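Local coordinates for putative lipoprotein GNA1162 (PDB 4HRV) that is a meningococcal lipoprotein of the DUF799 family, probably held at the membrane by its lipid anchor, and may take part in lipid binding, at the interface of chains A and B. Residues are numbered along the deposited sequence; one frame, centred on the assembly and turned at random. Chains: chain A/B, Putative lipoprotein GNA1162.

Contact 1: the interface of chains A and B. Residues chain A 144, 147; chain B 37-38, 41-42.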
loop_
_atom_site.group_PDB
_atom_site.type_symbol
_atom_site.label_atom_id
_atom_site.label_comp_id
_atom_site.label_asym_id
_atom_site.label_seq_id
_atom_site.Cartn_x
_atom_site.Cartn_y
_atom_site.Cartn_z
HETATM N N MSE A 144 2.662 -7.578 2.318
HETATM C CA MSE A 144 2.280 -8.452 1.219
HETATM C C MSE A 144 0.943 -8.026 0.644
HETATM O O MSE A 144 0.761 -8.024 -0.565
HETATM C CB MSE A 144 2.214 -9.913 1.676
HETATM C CG MSE A 144 1.516 -10.845 0.705
HETATM SE SE MSE A 144 -0.440 -10.762 0.882
HETATM C CE MSE A 144 -0.606 -11.174 2.792
ATOM N N SER A 147 1.249 -4.562 -1.237
ATOM C CA SER A 147 1.982 -4.848 -2.461
ATOM C C SER A 147 1.098 -5.501 -3.524
ATOM O O SER A 147 1.172 -5.172 -4.714
ATOM C CB SER A 147 3.182 -5.738 -2.137
ATOM O OG SER A 147 3.721 -6.308 -3.313
ATOM N N SER B 37 1.436 -12.342 -7.395
ATOM C CA SER B 37 2.077 -11.182 -6.783
ATOM C C SER B 37 2.403 -11.356 -5.294
ATOM O O SER B 37 3.136 -10.543 -4.713
ATOM C CB SER B 37 1.219 -9.928 -6.981
ATOM O OG SER B 37 0.260 -9.807 -5.945
ATOM N N THR B 38 1.871 -12.407 -4.666
ATOM C CA THR B 38 2.028 -12.529 -3.227
ATOM C C THR B 38 3.292 -13.297 -2.864
ATOM O O THR B 38 3.727 -13.273 -1.719
ATOM C CB THR B 38 0.825 -13.237 -2.568
ATOM O OG1 THR B 38 0.816 -14.616 -2.954
ATOM C CG2 THR B 38 -0.473 -12.593 -2.989
ATOM N N PRO B 41 6.776 -10.894 -1.720
ATOM C CA PRO B 41 6.684 -10.316 -0.376
ATOM C C PRO B 41 6.589 -11.345 0.754
ATOM O O PRO B 41 7.156 -11.105 1.823
ATOM C CB PRO B 41 5.429 -9.423 -0.449
ATOM C CG PRO B 41 4.775 -9.731 -1.756
ATOM C CD PRO B 41 5.822 -10.282 -2.658
ATOM N N LEU B 42 5.908 -12.474 0.533
ATOM C CA LEU B 42 5.819 -13.498 1.572
ATOM C C LEU B 42 7.165 -14.189 1.824
ATOM O O LEU B 42 7.534 -14.445 2.969
ATOM C CB LEU B 42 4.734 -14.542 1.247
ATOM C CG LEU B 42 3.275 -14.096 1.402
ATOM C CD1 LEU B 42 2.315 -15.220 1.000
ATOM C CD2 LEU B 42 3.007 -13.656 2.835
#
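A mainly apolar helix-to-helix contact joins two copies of the soluble segment of this longer lipoprotein, with A:Met144 and A:Ser147 of helix 139-155 set against B:Pro41 and B:Leu42 of B-chain helix 39-44. In the deposited two-fold dimer, which may or may not be the form found in the cell, it fastens the C-terminal helix of one chain to an N-terminal helix of its mate. A:Met144 is an engineered selenomethionine in place of alanine, so its long side chain is not the natural fit. Its CG lies anti to the backbone N (chi1 166°), directed towards chain B, and the chain then bends at chi2 and chi3. That CG stands 3.8 Å from B:Leu42 CG, the branch point of the leucine, and equally near its methyl CD2, the two side chains passing at a slant. Proline suits the neighbouring place because its compact ring sits against the main chain of the opposite helix: B:Pro41 CB comes 3.7 Å from A:Met144 CA. One turn on, the small A:Ser147 probably helps its helix lie near this ring, with its hydroxyl OG 3.9 Å from B:Pro41 CG. At the other border, B:Thr38 CB is 4.1 Å from A:Met144 CG.

Contact 2: the interface of chains A and B. Residues chain A 108, 110, 130; chain B 146, 149-150, 152-153.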
loop_
_atom_site.group_PDB
_atom_site.type_symbol
_atom_site.label_atom_id
_atom_site.label_comp_id
_atom_site.label_asym_id
_atom_site.label_seq_id
_atom_site.Cartn_x
_atom_site.Cartn_y
_atom_site.Cartn_z
ATOM N N VAL A 108 -4.508 3.502 9.584
ATOM C CA VAL A 108 -3.819 4.709 9.145
ATOM C C VAL A 108 -4.257 5.014 7.723
ATOM O O VAL A 108 -4.372 4.116 6.894
ATOM C CB VAL A 108 -2.284 4.575 9.208
ATOM C CG1 VAL A 108 -1.606 5.870 8.697
ATOM C CG2 VAL A 108 -1.837 4.280 10.627
ATOM N N ALA A 110 -3.734 8.141 4.579
ATOM C CA ALA A 110 -2.958 9.306 4.178
ATOM C C ALA A 110 -3.174 9.564 2.694
ATOM O O ALA A 110 -3.529 8.658 1.927
ATOM C CB ALA A 110 -1.474 9.078 4.470
ATOM N N ILE A 130 -5.092 1.825 5.364
ATOM C CA ILE A 130 -4.655 0.484 5.739
ATOM C C ILE A 130 -5.016 0.172 7.186
ATOM O O ILE A 130 -4.849 1.015 8.080
ATOM C CB ILE A 130 -3.145 0.304 5.501
ATOM C CG1 ILE A 130 -2.834 0.502 4.019
ATOM C CG2 ILE A 130 -2.698 -1.079 5.917
ATOM C CD1 ILE A 130 -1.364 0.505 3.708
ATOM N N VAL B 146 2.085 3.740 -0.009
ATOM C CA VAL B 146 1.611 2.615 0.787
ATOM C C VAL B 146 2.728 2.201 1.713
ATOM O O VAL B 146 2.496 1.822 2.852
ATOM C CB VAL B 146 1.132 1.395 -0.078
ATOM C CG1 VAL B 146 0.217 1.850 -1.188
ATOM C CG2 VAL B 146 2.310 0.628 -0.656
ATOM N N VAL B 149 2.795 4.385 4.680
ATOM C CA VAL B 149 1.686 4.157 5.586
ATOM C C VAL B 149 1.917 2.883 6.405
ATOM O O VAL B 149 1.624 2.848 7.595
ATOM C CB VAL B 149 0.334 4.125 4.855
ATOM C CG1 VAL B 149 -0.752 3.607 5.789
ATOM C CG2 VAL B 149 -0.007 5.526 4.335
ATOM N N VAL B 150 2.471 1.857 5.777
ATOM C CA VAL B 150 2.754 0.619 6.511
ATOM C C VAL B 150 3.840 0.861 7.563
ATOM O O VAL B 150 3.796 0.296 8.655
ATOM C CB VAL B 150 3.134 -0.540 5.571
ATOM C CG1 VAL B 150 3.680 -1.722 6.370
ATOM C CG2 VAL B 150 1.920 -0.975 4.773
ATOM N N GLN B 152 4.259 3.630 9.241
ATOM C CA GLN B 152 3.574 4.260 10.367
ATOM C C GLN B 152 2.845 3.236 11.238
ATOM O O GLN B 152 2.833 3.355 12.461
ATOM C CB GLN B 152 2.599 5.337 9.899
ATOM C CG GLN B 152 3.269 6.503 9.180
ATOM C CD GLN B 152 4.502 7.001 9.911
ATOM O OE1 GLN B 152 5.628 6.660 9.551
ATOM N NE2 GLN B 152 4.295 7.814 10.941
ATOM N N ILE B 153 2.226 2.244 10.609
ATOM C CA ILE B 153 1.534 1.206 11.368
ATOM C C ILE B 153 2.554 0.372 12.140
ATOM O O ILE B 153 2.349 0.041 13.311
ATOM C CB ILE B 153 0.674 0.297 10.456
ATOM C CG1 ILE B 153 -0.426 1.113 9.780
ATOM C CG2 ILE B 153 0.045 -0.829 11.259
ATOM C CD1 ILE B 153 -1.202 0.351 8.715
#
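A:Val108 and A:Ile130 hide most surface in this patch, 55 and 45 Å², and B:Val149 is the main residue that meets them from helix 139-154 of chain B. The two strand residues present neighbouring branched side chains, and B:Val149 settles against both. Its methyl CG1, anti to the backbone N (chi1 169°), points at the pair, lying 3.8 Å from A:Val108 CG1 and as far from the terminal methyl A:Ile130 CD1. The other methyl, CG2, turns to the small A:Ala110, whose CB is 3.8 Å away; a short residue probably suits a place where the helix lies near the strand. One turn further along the helix, B:Ile153 comes over the same two strand residues. Its CG1 stands 3.6 Å from A:Val108 CG2, while its tip CD1 packs tightly, 3.5 Å from A:Ile130 CG2. A:Val108 runs past B:Val149 and B:Ile153 in the opposite direction. B:Val150 adds its CG2, 3.8 Å from A:Ile130 CD1. Beta-branched residues suit the strands, and branched aliphatic side chains on both sides offer several methyls for close apolar contact. A:Val108 and A:Ile130 lie side by side on adjacent antiparallel strands, 106-116 and 122-132, and the partner's C-terminal helix lies across this face of the sheet.

Contact 3: the interface of chains A and B. Residues chain A 150, 154; chain B 139, 143, 146.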
loop_
_atom_site.group_PDB
_atom_site.type_symbol
_atom_site.label_atom_id
_atom_site.label_comp_id
_atom_site.label_asym_id
_atom_site.label_seq_id
_atom_site.Cartn_x
_atom_site.Cartn_y
_atom_site.Cartn_z
ATOM N N VAL A 150 -1.234 -2.846 -4.898
ATOM C CA VAL A 150 -0.522 -1.958 -5.821
ATOM C C VAL A 150 -0.211 -2.671 -7.145
ATOM O O VAL A 150 -0.302 -2.068 -8.219
ATOM C CB VAL A 150 0.765 -1.377 -5.197
ATOM C CG1 VAL A 150 1.527 -0.537 -6.222
ATOM C CG2 VAL A 150 0.422 -0.525 -3.978
ATOM N N ALA A 154 -1.329 -1.358 -10.891
ATOM C CA ALA A 154 -0.316 -1.166 -11.925
ATOM C C ALA A 154 -0.715 -1.858 -13.219
ATOM O O ALA A 154 -0.348 -1.420 -14.311
ATOM C CB ALA A 154 1.039 -1.671 -11.446
ATOM N N SER B 139 3.048 3.743 -10.416
ATOM C CA SER B 139 3.230 2.692 -9.412
ATOM C C SER B 139 4.316 3.035 -8.402
ATOM O O SER B 139 4.205 2.692 -7.224
ATOM C CB SER B 139 3.556 1.356 -10.087
ATOM O OG SER B 139 4.061 0.426 -9.141
ATOM N N GLY B 143 3.522 3.161 -4.643
ATOM C CA GLY B 143 4.348 2.280 -3.842
ATOM C C GLY B 143 4.935 2.978 -2.635
ATOM O O GLY B 143 4.843 2.468 -1.509
ATOM N N VAL B 146 2.085 3.740 -0.009
ATOM C CA VAL B 146 1.611 2.615 0.787
ATOM C C VAL B 146 2.728 2.201 1.713
ATOM O O VAL B 146 2.496 1.822 2.852
ATOM C CB VAL B 146 1.132 1.395 -0.078
ATOM C CG1 VAL B 146 0.217 1.850 -1.188
ATOM C CG2 VAL B 146 2.310 0.628 -0.656
#
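A:Val150 and B:Val146 meet through branched side chains rather than flat ones; no ring, amide or carboxylate side chain belongs to this patch, and what faces across is methyl groups and a small hydroxyl. The valine pair comes together at a slant, methyl A:Val150 CG2 lying 3.7 Å from B:Val146 CG1 and 4.0 Å from B:Val146 CG2. B:Val146 therefore receives one methyl of its partner near both of its own, a fit that suits a branched residue. With CG1 anti to the carbonyl carbon (chi1 -48°) and CG2 between the backbone N and the carbonyl carbon, both methyls slant towards A:Val150. The second arm of A:Val150, CG1, points instead towards the start of the partner helix, where the hydroxyl B:Ser139 OG is 4.0 Å away. Between serine and valine on that helix comes B:Gly143. Having no side chain, it probably lets the backbones approach, and its CA is 6.8 Å from A:Val150 CA. Further on, towards the C-terminal end of the helix in chain A, small meets small: A:Ala154 CB stands 4.2 Å from B:Ser139 CB. Helices 139-155 of chain A and 139-154 of chain B thus run roughly antiparallel, the late part of one beside the early part of the other. Small and branched residues along this line probably help the two C-terminal helices come together at the centre of the deposited dimer.

Contact 4: the interface of chains A and B. Residues chain A 124, 153, 158; chain B 106, 108, 130, 132, 137, 142.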
loop_
_atom_site.group_PDB
_atom_site.type_symbol
_atom_site.label_atom_id
_atom_site.label_comp_id
_atom_site.label_asym_id
_atom_site.label_seq_id
_atom_site.Cartn_x
_atom_site.Cartn_y
_atom_site.Cartn_z
ATOM N N TRP A 124 1.060 14.116 -9.824
ATOM C CA TRP A 124 0.545 12.836 -9.365
ATOM C C TRP A 124 -0.248 13.026 -8.082
ATOM O O TRP A 124 0.025 13.929 -7.278
ATOM C CB TRP A 124 1.701 11.853 -9.126
ATOM C CG TRP A 124 1.283 10.579 -8.470
ATOM C CD1 TRP A 124 0.805 9.452 -9.088
ATOM C CD2 TRP A 124 1.306 10.287 -7.067
ATOM N NE1 TRP A 124 0.536 8.479 -8.151
ATOM C CE2 TRP A 124 0.832 8.966 -6.904
ATOM C CE3 TRP A 124 1.683 11.012 -5.931
ATOM C CZ2 TRP A 124 0.714 8.364 -5.655
ATOM C CZ3 TRP A 124 1.568 10.400 -4.685
ATOM C CH2 TRP A 124 1.096 9.090 -4.563
ATOM N N ILE A 153 -3.281 -2.504 -9.295
ATOM C CA ILE A 153 -3.536 -1.198 -9.903
ATOM C C ILE A 153 -2.576 -0.931 -11.055
ATOM O O ILE A 153 -2.954 -0.340 -12.073
ATOM C CB ILE A 153 -3.439 -0.058 -8.882
ATOM C CG1 ILE A 153 -4.447 -0.276 -7.758
ATOM C CG2 ILE A 153 -3.688 1.291 -9.566
ATOM C CD1 ILE A 153 -4.263 0.619 -6.562
ATOM N N THR A 158 -4.655 1.312 -16.723
ATOM C CA THR A 158 -3.742 2.456 -16.678
ATOM C C THR A 158 -2.308 1.988 -16.455
ATOM O O THR A 158 -1.992 1.402 -15.419
ATOM C CB THR A 158 -4.102 3.450 -15.550
ATOM O OG1 THR A 158 -4.049 2.785 -14.280
ATOM C CG2 THR A 158 -5.489 4.043 -15.764
ATOM N N THR B 106 -8.899 5.685 -9.905
ATOM C CA THR B 106 -8.976 4.233 -9.768
ATOM C C THR B 106 -8.785 3.824 -8.312
ATOM O O THR B 106 -7.902 4.338 -7.611
ATOM C CB THR B 106 -7.958 3.475 -10.653
ATOM O OG1 THR B 106 -6.669 3.481 -10.032
ATOM C CG2 THR B 106 -7.867 4.078 -12.041
ATOM N N VAL B 108 -8.649 0.388 -5.665
ATOM C CA VAL B 108 -8.632 -1.042 -5.382
ATOM C C VAL B 108 -8.603 -1.227 -3.870
ATOM O O VAL B 108 -7.818 -0.585 -3.180
ATOM C CB VAL B 108 -7.406 -1.751 -5.992
ATOM C CG1 VAL B 108 -7.478 -3.270 -5.712
ATOM C CG2 VAL B 108 -7.362 -1.522 -7.474
ATOM N N ILE B 130 -6.658 1.522 -1.800
ATOM C CA ILE B 130 -5.681 2.400 -2.412
ATOM C C ILE B 130 -6.293 3.045 -3.640
ATOM O O ILE B 130 -6.970 2.376 -4.431
ATOM C CB ILE B 130 -4.418 1.614 -2.764
ATOM C CG1 ILE B 130 -3.742 1.146 -1.477
ATOM C CG2 ILE B 130 -3.471 2.460 -3.559
ATOM C CD1 ILE B 130 -2.677 0.099 -1.686
ATOM N N GLU B 132 -5.881 6.211 -6.809
ATOM C CA GLU B 132 -4.927 6.965 -7.596
ATOM C C GLU B 132 -5.644 7.714 -8.699
ATOM O O GLU B 132 -6.573 7.188 -9.312
ATOM C CB GLU B 132 -3.904 6.013 -8.192
ATOM C CG GLU B 132 -2.666 6.676 -8.714
ATOM C CD GLU B 132 -1.765 5.695 -9.422
ATOM O OE1 GLU B 132 -2.298 4.845 -10.171
ATOM O OE2 GLU B 132 -0.531 5.765 -9.214
ATOM N N SER B 137 -1.212 8.057 -13.618
ATOM C CA SER B 137 -0.862 6.815 -12.923
ATOM C C SER B 137 0.649 6.652 -12.753
ATOM O O SER B 137 1.428 7.020 -13.630
ATOM C CB SER B 137 -1.446 5.604 -13.657
ATOM N N LEU B 142 2.790 5.482 -5.852
ATOM C CA LEU B 142 1.785 4.773 -5.065
ATOM C C LEU B 142 2.474 3.797 -4.132
ATOM O O LEU B 142 2.082 3.637 -2.979
ATOM C CB LEU B 142 0.815 4.003 -5.961
ATOM C CG LEU B 142 -0.683 4.308 -5.830
ATOM C CD1 LEU B 142 -1.499 3.076 -6.219
ATOM C CD2 LEU B 142 -1.049 4.769 -4.441
#
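A:Ile153 reaches from helix 139-155 into chain B and hides 68 Å² there, more than any other residue of this patch. From CB, CG1 leaves anti to the carbonyl carbon (chi1 -59°) and runs to B:Val108, whose CB is 3.7 Å away; its approach to the valine methyl CG2 is modelled too short to interpret. The branch methyl CG2 goes another way, to the hydroxyl B:Thr106 OG1 at 3.7 Å, with the carboxylate of B:Glu132 a little beyond. At the tip, CD1 meets two neighbouring groups, 3.6 Å from B:Ile130 CG2 and 3.7 Å from B:Leu142 CD1. An isoleucine suits this place because its branches spread over several apolar neighbours. On the far side of B:Glu132 from the isoleucine, A:Trp124 supplies a polar link: its indole NE1 donates a hydrogen bond to B:Glu132 OE2 at 3.1 Å, nearly straight (167° at H). The oxygen lies in the ring plane and is met on its anti side, a little out of the carboxylate plane, with ring and carboxylate planes 86° apart. The benzo edge, at CZ2, lies 3.8 Å from B:Leu142 CA. The site spans sheet and helix of both chains: strand 122-132 and helix 139-155 of A meet strands 104-116 and 122-133 and the first turn of helix 139-154 of B.

Helix 139-155 of chain A supplies residues to contact 1, contact 3 and contact 4, and its counterpart in chain B, helix 139-154, serves contact 2, contact 3 and contact 4. Contact 3 and contact 4 are neighbours, their C-alpha centres about 7 Å apart, whereas contact 1 and contact 4 are about 18 Å apart. Contact 2 shares B:Val146 with contact 3, the C-alpha centres about 13 Å apart, and it matches the isoleucine part of contact 4 with the chains exchanged. The C-terminal helices thus lie together at a two-fold seam, packed on the partner's sheet and, at contact 1, its short helix, which helps hold the deposited dimer together.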